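Local coordinates for Blo t 1 allergen (Blomia tropicalis, PDB 5JT8), which probably acts as a papain-like cysteine protease once its inhibitory propeptide is removed, and is an allergen of the mite Blomia tropicalis, at residues Glu82-Leu87 with Tyr278-Val283; Gly90-Thr95 with Ser184-Glu189; Tyr96-Ala101 with Leu231-Ser236; Val250-His255 with Asn326-Ala331. All blocks are in the same frame, centred on the assembly; numbering follows the deposited sequence.

Contact 1 of 4, residues Glu82-Leu87 with Tyr278-Val283; sequences EFSFHL and YTDHAV
Ser84 OG lies at the edge of the Tyr278 ring, in its plane, and accepts a hydrogen bond from Tyr278 OH at 2.6 Å. His255 meets the same ring with the two planes at about 55°. Leu87 CD2 approaches His281 obliquely, 4.0 Å from ND1, while Trp303 stacks on that imidazole; the other methyl, Leu87 CD1, lies 3.5 Å above the plane of the Phe83 ring, toward its rim. A chain of two hydrogen bonds runs beside these groups. Ser84 OG, anti to its backbone N (chi1 176°), donates in turn to Asp280 OD2 at 2.9 Å, entering from the side away from OD1. Ser257 OG also binds OD2, so two hydroxyls grip one buried oxygen. Three residues on from Ser84, Leu87 CB lies 3.4 Å from Asp280 O, which Ser88 OG also engages. Asp280 and His281 together pair with Met254, a classic bulge where strand 281-291 begins. By its family motif His281 is probably the catalytic histidine, and its NE2 bonds Asn301 OD1, the expected partner. The position of helix 80-88 is consistent with a propeptide helix lying against the presumed active-site cleft, as in papain-like proenzymes.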
# COMPACT_ATOMS: atom_id res chain seq x y z
N GLU A 82 9.04 10.96 -10.88
CA GLU A 82 8.12 10.27 -11.79
C GLU A 82 7.34 9.16 -11.07
O GLU A 82 6.11 9.09 -11.19
CB GLU A 82 8.89 9.68 -12.99
CG GLU A 82 9.41 10.73 -13.97
CD GLU A 82 10.01 10.13 -15.24
OE1 GLU A 82 10.56 9.01 -15.19
OE2 GLU A 82 9.94 10.80 -16.30
N PHE A 83 8.05 8.31 -10.35
CA PHE A 83 7.45 7.23 -9.56
C PHE A 83 6.38 7.77 -8.61
O PHE A 83 5.24 7.29 -8.58
CB PHE A 83 8.53 6.48 -8.79
CG PHE A 83 8.03 5.28 -8.04
CD1 PHE A 83 7.36 4.27 -8.70
CD2 PHE A 83 8.25 5.15 -6.68
CE1 PHE A 83 6.90 3.16 -8.01
CE2 PHE A 83 7.80 4.05 -5.99
CZ PHE A 83 7.12 3.05 -6.66
N SER A 84 6.75 8.78 -7.83
CA SER A 84 5.81 9.45 -6.94
C SER A 84 4.54 9.87 -7.69
O SER A 84 3.43 9.66 -7.20
CB SER A 84 6.48 10.66 -6.28
OG SER A 84 5.55 11.36 -5.47
N PHE A 85 4.71 10.47 -8.86
CA PHE A 85 3.56 10.82 -9.70
C PHE A 85 2.82 9.57 -10.18
O PHE A 85 1.58 9.54 -10.17
CB PHE A 85 4.01 11.66 -10.90
CG PHE A 85 2.86 12.29 -11.65
CD1 PHE A 85 2.29 13.47 -11.20
CD2 PHE A 85 2.34 11.69 -12.78
CE1 PHE A 85 1.22 14.05 -11.89
CE2 PHE A 85 1.27 12.26 -13.47
CZ PHE A 85 0.71 13.44 -13.02
N HIS A 86 3.56 8.55 -10.59
CA HIS A 86 2.97 7.26 -10.94
C HIS A 86 2.07 6.70 -9.82
O HIS A 86 1.00 6.16 -10.09
CB HIS A 86 4.08 6.25 -11.27
CG HIS A 86 3.61 5.09 -12.10
ND1 HIS A 86 2.65 5.21 -13.07
CD2 HIS A 86 3.99 3.79 -12.10
CE1 HIS A 86 2.45 4.04 -13.64
NE2 HIS A 86 3.25 3.16 -13.07
N LEU A 87 2.51 6.84 -8.57
CA LEU A 87 1.73 6.35 -7.44
C LEU A 87 0.48 7.19 -7.17
O LEU A 87 -0.61 6.65 -7.04
CB LEU A 87 2.60 6.31 -6.18
CG LEU A 87 3.72 5.27 -6.26
CD1 LEU A 87 4.65 5.37 -5.05
CD2 LEU A 87 3.13 3.86 -6.41
N TYR A 278 5.38 13.73 4.02
CA TYR A 278 5.07 13.47 2.63
C TYR A 278 4.63 12.03 2.42
O TYR A 278 5.38 11.09 2.66
CB TYR A 278 6.29 13.78 1.75
CG TYR A 278 6.04 13.68 0.26
CD1 TYR A 278 5.61 14.79 -0.47
CD2 TYR A 278 6.25 12.49 -0.42
CE1 TYR A 278 5.40 14.71 -1.83
CE2 TYR A 278 6.04 12.40 -1.78
CZ TYR A 278 5.62 13.50 -2.48
OH TYR A 278 5.42 13.41 -3.85
N THR A 279 3.40 11.87 1.96
CA THR A 279 2.83 10.57 1.73
C THR A 279 2.36 10.47 0.26
O THR A 279 1.81 11.43 -0.29
CB THR A 279 1.69 10.35 2.71
OG1 THR A 279 1.08 11.62 2.96
CG2 THR A 279 2.23 9.83 4.05
N ASP A 280 2.59 9.32 -0.38
CA ASP A 280 2.09 9.10 -1.74
C ASP A 280 1.77 7.64 -2.02
O ASP A 280 1.50 7.26 -3.16
CB ASP A 280 3.10 9.60 -2.79
CG ASP A 280 4.47 8.95 -2.68
OD1 ASP A 280 4.66 8.03 -1.84
OD2 ASP A 280 5.37 9.35 -3.45
N HIS A 281 1.77 6.81 -0.99
CA HIS A 281 1.53 5.39 -1.21
C HIS A 281 0.71 4.80 -0.07
O HIS A 281 1.03 5.04 1.09
CB HIS A 281 2.85 4.66 -1.34
CG HIS A 281 2.73 3.23 -1.75
ND1 HIS A 281 1.87 2.81 -2.75
CD2 HIS A 281 3.39 2.13 -1.33
CE1 HIS A 281 2.00 1.50 -2.91
NE2 HIS A 281 2.92 1.07 -2.07
N ALA A 282 -0.32 4.04 -0.41
CA ALA A 282 -1.12 3.33 0.59
C ALA A 282 -0.70 1.87 0.67
O ALA A 282 -0.55 1.23 -0.35
CB ALA A 282 -2.60 3.42 0.26
N VAL A 283 -0.53 1.36 1.89
CA VAL A 283 -0.23 -0.06 2.09
C VAL A 283 -0.95 -0.54 3.35
O VAL A 283 -1.77 0.19 3.90
CB VAL A 283 1.28 -0.33 2.22
CG1 VAL A 283 2.01 -0.01 0.92
CG2 VAL A 283 1.88 0.47 3.40

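Contact 2 of 4, residues Gly90-Thr95 with Ser184-Glu189. With NAG (2-acetamido-2-deoxy-beta-D-glucopyranose), chain D; NO3 (nitrate ion), chain G.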
# COMPACT_ATOMS: atom_id res chain seq x y z
N GLY A 90 0.56 13.32 -7.99
CA GLY A 90 0.76 14.56 -7.26
C GLY A 90 -0.52 15.23 -6.79
O GLY A 90 -0.62 16.45 -6.79
N GLY A 91 -1.49 14.43 -6.37
CA GLY A 91 -2.80 14.98 -6.05
C GLY A 91 -3.49 14.45 -4.81
O GLY A 91 -4.70 14.22 -4.83
N LEU A 92 -2.74 14.27 -3.73
CA LEU A 92 -3.34 13.85 -2.46
C LEU A 92 -3.70 15.06 -1.58
O LEU A 92 -2.82 15.71 -1.02
CB LEU A 92 -2.41 12.89 -1.70
CG LEU A 92 -2.34 11.43 -2.18
CD1 LEU A 92 -1.34 10.62 -1.36
CD2 LEU A 92 -3.71 10.74 -2.17
N ASN A 93 -5.00 15.36 -1.47
CA ASN A 93 -5.48 16.44 -0.61
C ASN A 93 -5.35 16.06 0.88
O ASN A 93 -6.25 15.45 1.46
CB ASN A 93 -6.94 16.79 -0.98
CG ASN A 93 -7.49 18.02 -0.24
OD1 ASN A 93 -7.06 18.32 0.87
ND2 ASN A 93 -8.47 18.71 -0.85
N PHE A 94 -4.23 16.43 1.49
CA PHE A 94 -3.98 16.11 2.90
C PHE A 94 -4.94 16.84 3.84
O PHE A 94 -5.24 16.37 4.93
CB PHE A 94 -2.54 16.46 3.28
CG PHE A 94 -1.51 15.84 2.38
CD1 PHE A 94 -1.21 14.49 2.46
CD2 PHE A 94 -0.82 16.62 1.47
CE1 PHE A 94 -0.25 13.92 1.64
CE2 PHE A 94 0.15 16.05 0.64
CZ PHE A 94 0.43 14.71 0.73
N THR A 95 -5.41 18.01 3.41
CA THR A 95 -6.41 18.75 4.16
C THR A 95 -7.67 17.89 4.28
O THR A 95 -8.24 17.73 5.36
CB THR A 95 -6.72 20.10 3.50
OG1 THR A 95 -5.50 20.82 3.29
CG2 THR A 95 -7.63 20.93 4.38
N SER A 184 -4.90 8.82 -8.35
CA SER A 184 -4.69 8.93 -6.92
C SER A 184 -6.01 8.59 -6.26
O SER A 184 -7.06 8.63 -6.91
CB SER A 184 -4.25 10.33 -6.52
OG SER A 184 -5.33 11.24 -6.62
N GLY A 185 -5.99 8.27 -4.97
CA GLY A 185 -7.21 7.88 -4.30
C GLY A 185 -7.08 7.75 -2.80
O GLY A 185 -6.01 7.92 -2.22
N TYR A 186 -8.21 7.43 -2.17
CA TYR A 186 -8.32 7.41 -0.73
C TYR A 186 -8.91 6.09 -0.33
O TYR A 186 -9.95 5.71 -0.85
CB TYR A 186 -9.18 8.57 -0.24
CG TYR A 186 -8.69 9.88 -0.80
CD1 TYR A 186 -7.60 10.52 -0.24
CD2 TYR A 186 -9.31 10.48 -1.90
CE1 TYR A 186 -7.13 11.71 -0.74
CE2 TYR A 186 -8.84 11.69 -2.41
CZ TYR A 186 -7.75 12.30 -1.82
OH TYR A 186 -7.25 13.49 -2.30
N SER A 187 -8.23 5.37 0.55
CA SER A 187 -8.73 4.08 1.00
C SER A 187 -10.02 4.29 1.80
O SER A 187 -10.87 3.42 1.83
CB SER A 187 -7.68 3.33 1.85
OG SER A 187 -6.57 2.85 1.08
N THR A 188 -10.17 5.44 2.47
CA THR A 188 -11.39 5.70 3.22
C THR A 188 -12.59 5.76 2.26
O THR A 188 -13.66 5.23 2.55
CB THR A 188 -11.32 7.02 4.02
OG1 THR A 188 -10.87 8.07 3.16
CG2 THR A 188 -10.36 6.88 5.21
N GLU A 189 -12.38 6.40 1.12
CA GLU A 189 -13.39 6.47 0.10
C GLU A 189 -13.71 5.08 -0.41
O GLU A 189 -14.87 4.77 -0.70
CB GLU A 189 -12.94 7.38 -1.02
CG GLU A 189 -12.93 8.87 -0.65
CD GLU A 189 -14.32 9.45 -0.40
OE1 GLU A 189 -14.81 9.36 0.74
OE2 GLU A 189 -14.94 10.01 -1.34
C1 NAG D . -9.06 19.87 -0.22
C2 NAG D . -9.55 20.96 -1.20
C3 NAG D . -10.20 22.12 -0.43
C4 NAG D . -11.24 21.61 0.55
C5 NAG D . -10.62 20.56 1.45
C6 NAG D . -11.60 19.96 2.44
C7 NAG D . -8.08 20.86 -3.16
C8 NAG D . -6.91 21.49 -3.87
N2 NAG D . -8.46 21.44 -2.01
O3 NAG D . -10.81 23.02 -1.35
O4 NAG D . -11.75 22.68 1.35
O5 NAG D . -10.13 19.48 0.64
O6 NAG D . -12.31 18.87 1.88
O7 NAG D . -8.65 19.86 -3.60
N NO3 G . -7.11 7.25 3.28
O1 NO3 G . -7.16 5.98 3.28
O2 NO3 G . -7.73 7.87 2.38
O3 NO3 G . -6.46 7.87 4.17
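Asn93 meets Tyr186 at the far end of the phenol: Asn93 N donates to Tyr186 OH at 3.0 Å, with 156° at the hydrogen, reaching the ring near its plane. Tyr186 CG stands anti to the carbonyl carbon (chi1 -52°), and the ring slides past Leu92 in the opposite direction. Leu92 CD2 makes the apolar contact with Tyr186 CE1 (3.8 Å) and also lies 3.6 Å from the carbonyl oxygen Gly185 O. The Asn93 side chain turns elsewhere. Its CG is anti to the backbone N (chi1 -174°), ND2 is bonded covalently to C1 of the N-acetylglucosamine, and OD1 caps helix 94-100 through Tyr96 N. Asn93-Phe94-Thr95 is the familiar Asn-X-Thr glycosylation sequon, here placed at a helix start. Across from it, the 184-186 loop probably corresponds to one that lines the substrate cleft in papain relatives, and the presumed propeptide runs alongside. Ser184 OG faces Gly91 O at 3.5 Å, though its bonded partner, a weak one, is Asn180 ND2. Tyr96 packs edge-to-face with Tyr186. A nitrate ion, probably from the crystallisation liquor, puts O2 in the plane of the Tyr186 ring at its edge, 3.1 Å from Tyr186 CB, and takes weak hydrogen bonds from Thr188 N at the start of helix 187-196.

Contact 3 of 4, residues Tyr96-Ala101 with Leu231-Ser236. Unlike the reference sequence in segment 231-236: His234 (reference Gln). With NAG (2-acetamido-2-deoxy-beta-D-glucopyranose), chain D.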
# COMPACT_ATOMS: atom_id res chain seq x y z
N TYR A 96 -8.08 17.32 3.15
CA TYR A 96 -9.22 16.42 3.11
C TYR A 96 -9.00 15.19 4.00
O TYR A 96 -9.88 14.79 4.76
CB TYR A 96 -9.51 16.00 1.66
CG TYR A 96 -10.50 14.88 1.54
CD1 TYR A 96 -11.83 15.06 1.93
CD2 TYR A 96 -10.12 13.63 1.06
CE1 TYR A 96 -12.74 14.03 1.84
CE2 TYR A 96 -11.03 12.60 0.97
CZ TYR A 96 -12.34 12.80 1.36
OH TYR A 96 -13.25 11.78 1.27
N MET A 97 -7.80 14.62 3.92
CA MET A 97 -7.45 13.43 4.71
C MET A 97 -7.38 13.71 6.22
O MET A 97 -7.83 12.90 7.01
CB MET A 97 -6.13 12.85 4.23
CG MET A 97 -6.17 12.44 2.78
SD MET A 97 -4.61 11.77 2.17
CE MET A 97 -4.55 10.21 3.06
N LYS A 98 -6.83 14.86 6.62
CA LYS A 98 -6.74 15.18 8.05
C LYS A 98 -8.12 15.41 8.68
O LYS A 98 -8.34 15.06 9.85
CB LYS A 98 -5.87 16.42 8.28
CG LYS A 98 -4.37 16.18 8.17
CD LYS A 98 -3.63 17.50 8.01
CE LYS A 98 -2.14 17.30 7.83
NZ LYS A 98 -1.48 18.59 7.46
N MET A 99 -9.03 16.00 7.92
CA MET A 99 -10.35 16.37 8.44
C MET A 99 -11.18 15.17 8.90
O MET A 99 -11.99 15.27 9.82
CB MET A 99 -11.10 17.17 7.37
CG MET A 99 -12.53 17.54 7.73
SD MET A 99 -13.23 18.61 6.45
CE MET A 99 -12.70 17.77 4.96
N GLU A 100 -10.97 14.01 8.30
CA GLU A 100 -11.78 12.85 8.64
C GLU A 100 -11.23 12.03 9.83
O GLU A 100 -11.94 11.22 10.42
CB GLU A 100 -11.92 11.98 7.39
CG GLU A 100 -12.67 12.68 6.25
CD GLU A 100 -14.10 13.07 6.63
OE1 GLU A 100 -14.82 12.23 7.22
OE2 GLU A 100 -14.49 14.23 6.36
N ALA A 101 -9.99 12.28 10.21
CA ALA A 101 -9.37 11.53 11.31
C ALA A 101 -10.04 11.74 12.66
O ALA A 101 -10.59 12.80 12.93
CB ALA A 101 -7.90 11.92 11.41
N LEU A 231 -7.67 6.69 12.37
CA LEU A 231 -7.10 7.10 13.65
C LEU A 231 -6.56 8.54 13.59
O LEU A 231 -6.36 9.12 12.52
CB LEU A 231 -5.98 6.15 14.09
CG LEU A 231 -6.26 4.65 14.37
CD1 LEU A 231 -4.99 3.98 14.95
CD2 LEU A 231 -7.44 4.44 15.32
N ARG A 232 -6.35 9.10 14.78
CA ARG A 232 -5.73 10.41 14.97
C ARG A 232 -4.42 10.54 14.18
O ARG A 232 -3.63 9.60 14.15
CB ARG A 232 -5.48 10.61 16.47
CG ARG A 232 -4.58 11.76 16.84
CD ARG A 232 -4.28 11.73 18.33
NE ARG A 232 -3.26 12.72 18.66
CZ ARG A 232 -1.97 12.44 18.82
NH1 ARG A 232 -1.53 11.20 18.74
NH2 ARG A 232 -1.12 13.42 19.10
N TYR A 233 -4.23 11.69 13.52
CA TYR A 233 -2.98 12.01 12.85
C TYR A 233 -1.82 11.86 13.83
O TYR A 233 -1.95 12.24 14.99
CB TYR A 233 -3.02 13.45 12.28
CG TYR A 233 -1.83 13.82 11.40
CD1 TYR A 233 -1.72 13.35 10.10
CD2 TYR A 233 -0.81 14.66 11.88
CE1 TYR A 233 -0.63 13.69 9.29
CE2 TYR A 233 0.28 15.01 11.08
CZ TYR A 233 0.36 14.51 9.79
OH TYR A 233 1.44 14.84 8.99
N HIS A 234 -0.71 11.29 13.37
CA HIS A 234 0.43 11.01 14.25
C HIS A 234 0.05 10.10 15.42
O HIS A 234 0.46 10.35 16.55
CB HIS A 234 1.04 12.30 14.83
CG HIS A 234 2.00 13.00 13.92
ND1 HIS A 234 2.24 12.59 12.63
CD2 HIS A 234 2.76 14.10 14.11
CE1 HIS A 234 3.12 13.40 12.07
NE2 HIS A 234 3.45 14.33 12.95
N SER A 235 -0.73 9.06 15.17
CA SER A 235 -1.05 8.14 16.26
C SER A 235 0.22 7.50 16.81
O SER A 235 1.22 7.33 16.09
CB SER A 235 -2.03 7.06 15.79
OG SER A 235 -3.35 7.57 15.82
N SER A 236 0.19 7.18 18.09
CA SER A 236 1.28 6.47 18.71
C SER A 236 1.37 5.06 18.15
O SER A 236 0.37 4.50 17.67
CB SER A 236 1.08 6.41 20.22
OG SER A 236 -0.13 5.74 20.47
C1 NAG D . -9.06 19.87 -0.22
C2 NAG D . -9.55 20.96 -1.20
C3 NAG D . -10.20 22.12 -0.43
C4 NAG D . -11.24 21.61 0.55
C5 NAG D . -10.62 20.56 1.45
C6 NAG D . -11.60 19.96 2.44
C7 NAG D . -8.08 20.86 -3.16
C8 NAG D . -6.91 21.49 -3.87
N2 NAG D . -8.46 21.44 -2.01
O3 NAG D . -10.81 23.02 -1.35
O4 NAG D . -11.75 22.68 1.35
O5 NAG D . -10.13 19.48 0.64
O6 NAG D . -12.31 18.87 1.88
O7 NAG D . -8.65 19.86 -3.60
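Ala101 directs its methyl at the backbone of 231-233, where Ala101 CB comes within 3.4 Å of Leu231 O. Three residues earlier Lys98 supplies the second touch. Its first torsion sets CG anti to the carbonyl carbon (chi1 -76°), and the extended chain beyond carries CE out to the ring. The Lys98 and Tyr233 side chains cross at a slant. Lys98 CE passes over one face of the phenol, 4.2 Å from Tyr233 CE1 and displaced toward the rim. The ammonium stays more remote: Lys98 NZ is 5.5 Å from the centre of the Tyr233 ring, a long cation-pi pair that can add at most a weak attraction.

The next shell helps to position the ring. Tyr233 belongs to a type II beta turn from Arg232 to Ser235, braced from within by the bond of Ser235 OG to Arg232 O at 2.6 Å. Tyr233 CE2 lies 3.4 Å above the plane of the His234 ring, and Tyr327 meets the phenol at about 60° between planes. Backbone bonds join Leu231 to Val328 and Ser235 to Asn325, while Ser236 OG caps helix 237-247 through Asp239 N. On the other side, the glycan on Asn93, just before helix 94-100, lies beside Tyr96 and Met99, with Met99 CE 3.3 Å from O6 of the N-acetylglucosamine.

No hydrogen bond or salt bridge spans the two segments. The 96-101 segment, probably part of the propeptide, therefore meets the loop through a methyl, an aliphatic lysine chain and one aromatic face, with electrostatics probably contributing little.

Contact 4 of 4, residues Val250-His255 with Asn326-Ala331. Unlike the reference sequence in segment 326-331: Tyr327 (reference Phe).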
# COMPACT_ATOMS: atom_id res chain seq x y z
N VAL A 250 -4.57 -2.94 9.05
CA VAL A 250 -4.99 -1.56 8.84
C VAL A 250 -4.31 -0.95 7.61
O VAL A 250 -3.20 -1.33 7.26
CB VAL A 250 -4.67 -0.70 10.09
CG1 VAL A 250 -5.42 -1.26 11.32
CG2 VAL A 250 -3.17 -0.66 10.35
N VAL A 251 -5.02 -0.03 6.95
CA VAL A 251 -4.44 0.77 5.88
C VAL A 251 -3.60 1.87 6.50
O VAL A 251 -4.01 2.49 7.48
CB VAL A 251 -5.52 1.43 4.99
CG1 VAL A 251 -4.87 2.33 3.92
CG2 VAL A 251 -6.40 0.39 4.35
N ILE A 252 -2.42 2.09 5.94
CA ILE A 252 -1.62 3.26 6.26
C ILE A 252 -1.21 3.98 4.98
O ILE A 252 -1.17 3.40 3.91
CB ILE A 252 -0.33 2.91 7.06
CG1 ILE A 252 0.58 2.01 6.23
CG2 ILE A 252 -0.66 2.22 8.38
CD1 ILE A 252 2.02 1.97 6.72
N TYR A 253 -0.93 5.27 5.10
CA TYR A 253 -0.39 6.05 4.00
C TYR A 253 1.01 6.48 4.33
O TYR A 253 1.26 7.02 5.40
CB TYR A 253 -1.25 7.27 3.73
CG TYR A 253 -2.35 7.01 2.75
CD1 TYR A 253 -3.48 6.31 3.12
CD2 TYR A 253 -2.25 7.46 1.43
CE1 TYR A 253 -4.48 6.07 2.23
CE2 TYR A 253 -3.26 7.22 0.53
CZ TYR A 253 -4.38 6.52 0.93
OH TYR A 253 -5.40 6.27 0.05
N MET A 254 1.93 6.23 3.41
CA MET A 254 3.31 6.55 3.69
C MET A 254 4.06 7.04 2.45
O MET A 254 3.47 7.29 1.40
CB MET A 254 4.00 5.33 4.32
CG MET A 254 3.58 4.00 3.75
SD MET A 254 4.44 3.70 2.21
CE MET A 254 6.13 3.90 2.79
N HIS A 255 5.37 7.20 2.60
CA HIS A 255 6.19 7.77 1.55
C HIS A 255 6.78 6.64 0.71
O HIS A 255 7.95 6.28 0.86
CB HIS A 255 7.29 8.66 2.17
CG HIS A 255 8.00 9.52 1.17
ND1 HIS A 255 8.82 10.56 1.54
CD2 HIS A 255 8.00 9.49 -0.18
CE1 HIS A 255 9.30 11.15 0.45
NE2 HIS A 255 8.82 10.51 -0.61
N ASN A 326 0.81 8.42 10.11
CA ASN A 326 0.06 9.63 9.79
C ASN A 326 -1.43 9.35 9.59
O ASN A 326 -2.27 10.04 10.16
CB ASN A 326 0.64 10.33 8.55
CG ASN A 326 1.99 10.97 8.81
OD1 ASN A 326 2.45 11.06 9.95
ND2 ASN A 326 2.63 11.46 7.75
N TYR A 327 -1.74 8.33 8.81
CA TYR A 327 -3.10 8.09 8.35
C TYR A 327 -3.47 6.62 8.41
O TYR A 327 -3.50 5.92 7.40
CB TYR A 327 -3.30 8.57 6.91
CG TYR A 327 -2.93 10.01 6.68
CD1 TYR A 327 -3.75 11.04 7.14
CD2 TYR A 327 -1.76 10.35 6.00
CE1 TYR A 327 -3.42 12.37 6.91
CE2 TYR A 327 -1.42 11.67 5.78
CZ TYR A 327 -2.25 12.67 6.24
OH TYR A 327 -1.91 13.98 6.02
N VAL A 328 -3.76 6.16 9.62
CA VAL A 328 -4.05 4.77 9.84
C VAL A 328 -5.56 4.58 9.93
O VAL A 328 -6.25 5.29 10.69
CB VAL A 328 -3.37 4.28 11.11
CG1 VAL A 328 -3.63 2.80 11.32
CG2 VAL A 328 -1.86 4.57 11.01
N THR A 329 -6.08 3.62 9.16
CA THR A 329 -7.52 3.40 9.07
C THR A 329 -7.84 1.94 9.22
O THR A 329 -7.26 1.11 8.52
CB THR A 329 -8.09 3.87 7.73
OG1 THR A 329 -7.84 5.27 7.57
CG2 THR A 329 -9.61 3.59 7.65
N TYR A 330 -8.78 1.60 10.10
CA TYR A 330 -9.26 0.22 10.18
C TYR A 330 -10.72 0.12 9.69
O TYR A 330 -11.41 1.13 9.54
CB TYR A 330 -9.13 -0.32 11.62
CG TYR A 330 -10.04 0.34 12.68
CD1 TYR A 330 -9.60 1.44 13.40
CD2 TYR A 330 -11.30 -0.17 12.97
CE1 TYR A 330 -10.40 2.03 14.38
CE2 TYR A 330 -12.10 0.40 13.96
CZ TYR A 330 -11.64 1.51 14.66
OH TYR A 330 -12.41 2.09 15.64
N ALA A 331 -11.16 -1.09 9.40
CA ALA A 331 -12.53 -1.29 8.98
C ALA A 331 -13.21 -2.32 9.87
O ALA A 331 -12.56 -3.02 10.65
CB ALA A 331 -12.59 -1.73 7.50
O HOH W 1 -0.06 6.50 7.61
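Val250 and Ile252, alternate residues of strand 250-254, flank Val328, just before its antiparallel partner strand in the beta-rich R domain of the papain fold. Val250 CG2 meets Val328 CG1 at 3.6 Å, the two side chains crossing at an angle. Ile252 and Val328 instead lie side by side and point the same way, with Ile252 CG2 and Val328 CG2 in contact at 3.7 Å. Farther along, Val250 CG1 touches Tyr330 CB at 3.8 Å, while the tyrosine ring leads off to stack on His247. Helix 237-247 covers this valine-rich face through Val240, Thr243 and Ile244. Val251 and Thr329 look the other way, onto helix 187-196, and Tyr327 CD2 packs on Tyr253 CB at 3.9 Å.

The backbones hold these side chains in step. Strand 250-254 and strand 329-331 run at 157° to each other and share a single bridge, the hydrogen-bonded pair Val251 and Thr329. Val251 N donates to Thr329 O at 3.0 Å, and Thr329 N returns the bond to Val251 O. Strand 281-291 pairs with the other edge of 250-254, so this strand has a backbone partner along each edge. Beyond the bridge the chains part enough to admit a water, which accepts a bond from Tyr327 N at 2.8 Å and lies 2.6 Å from Tyr253 O.

Followed from the N terminus, helix 80-88 opens contact 1, and the run through 90-95 into helix 94-100 opens contacts 2 and 3. Contact 2 closes first, at 184-189, and contact 3 next, at 231-236; their segments alternate, so they cross while sharing helix 94-100. Contact 4 then opens at 250-255. Contact 1 closes only at 278-283, its long loop enclosing contacts 2 and 3 and crossing contact 4, which closes last at 326-331. Contacts 1 to 3 thus lay successive parts of what is probably the propeptide on the protease, whereas contact 4 joins two strands of the protease itself and touches each of the other three.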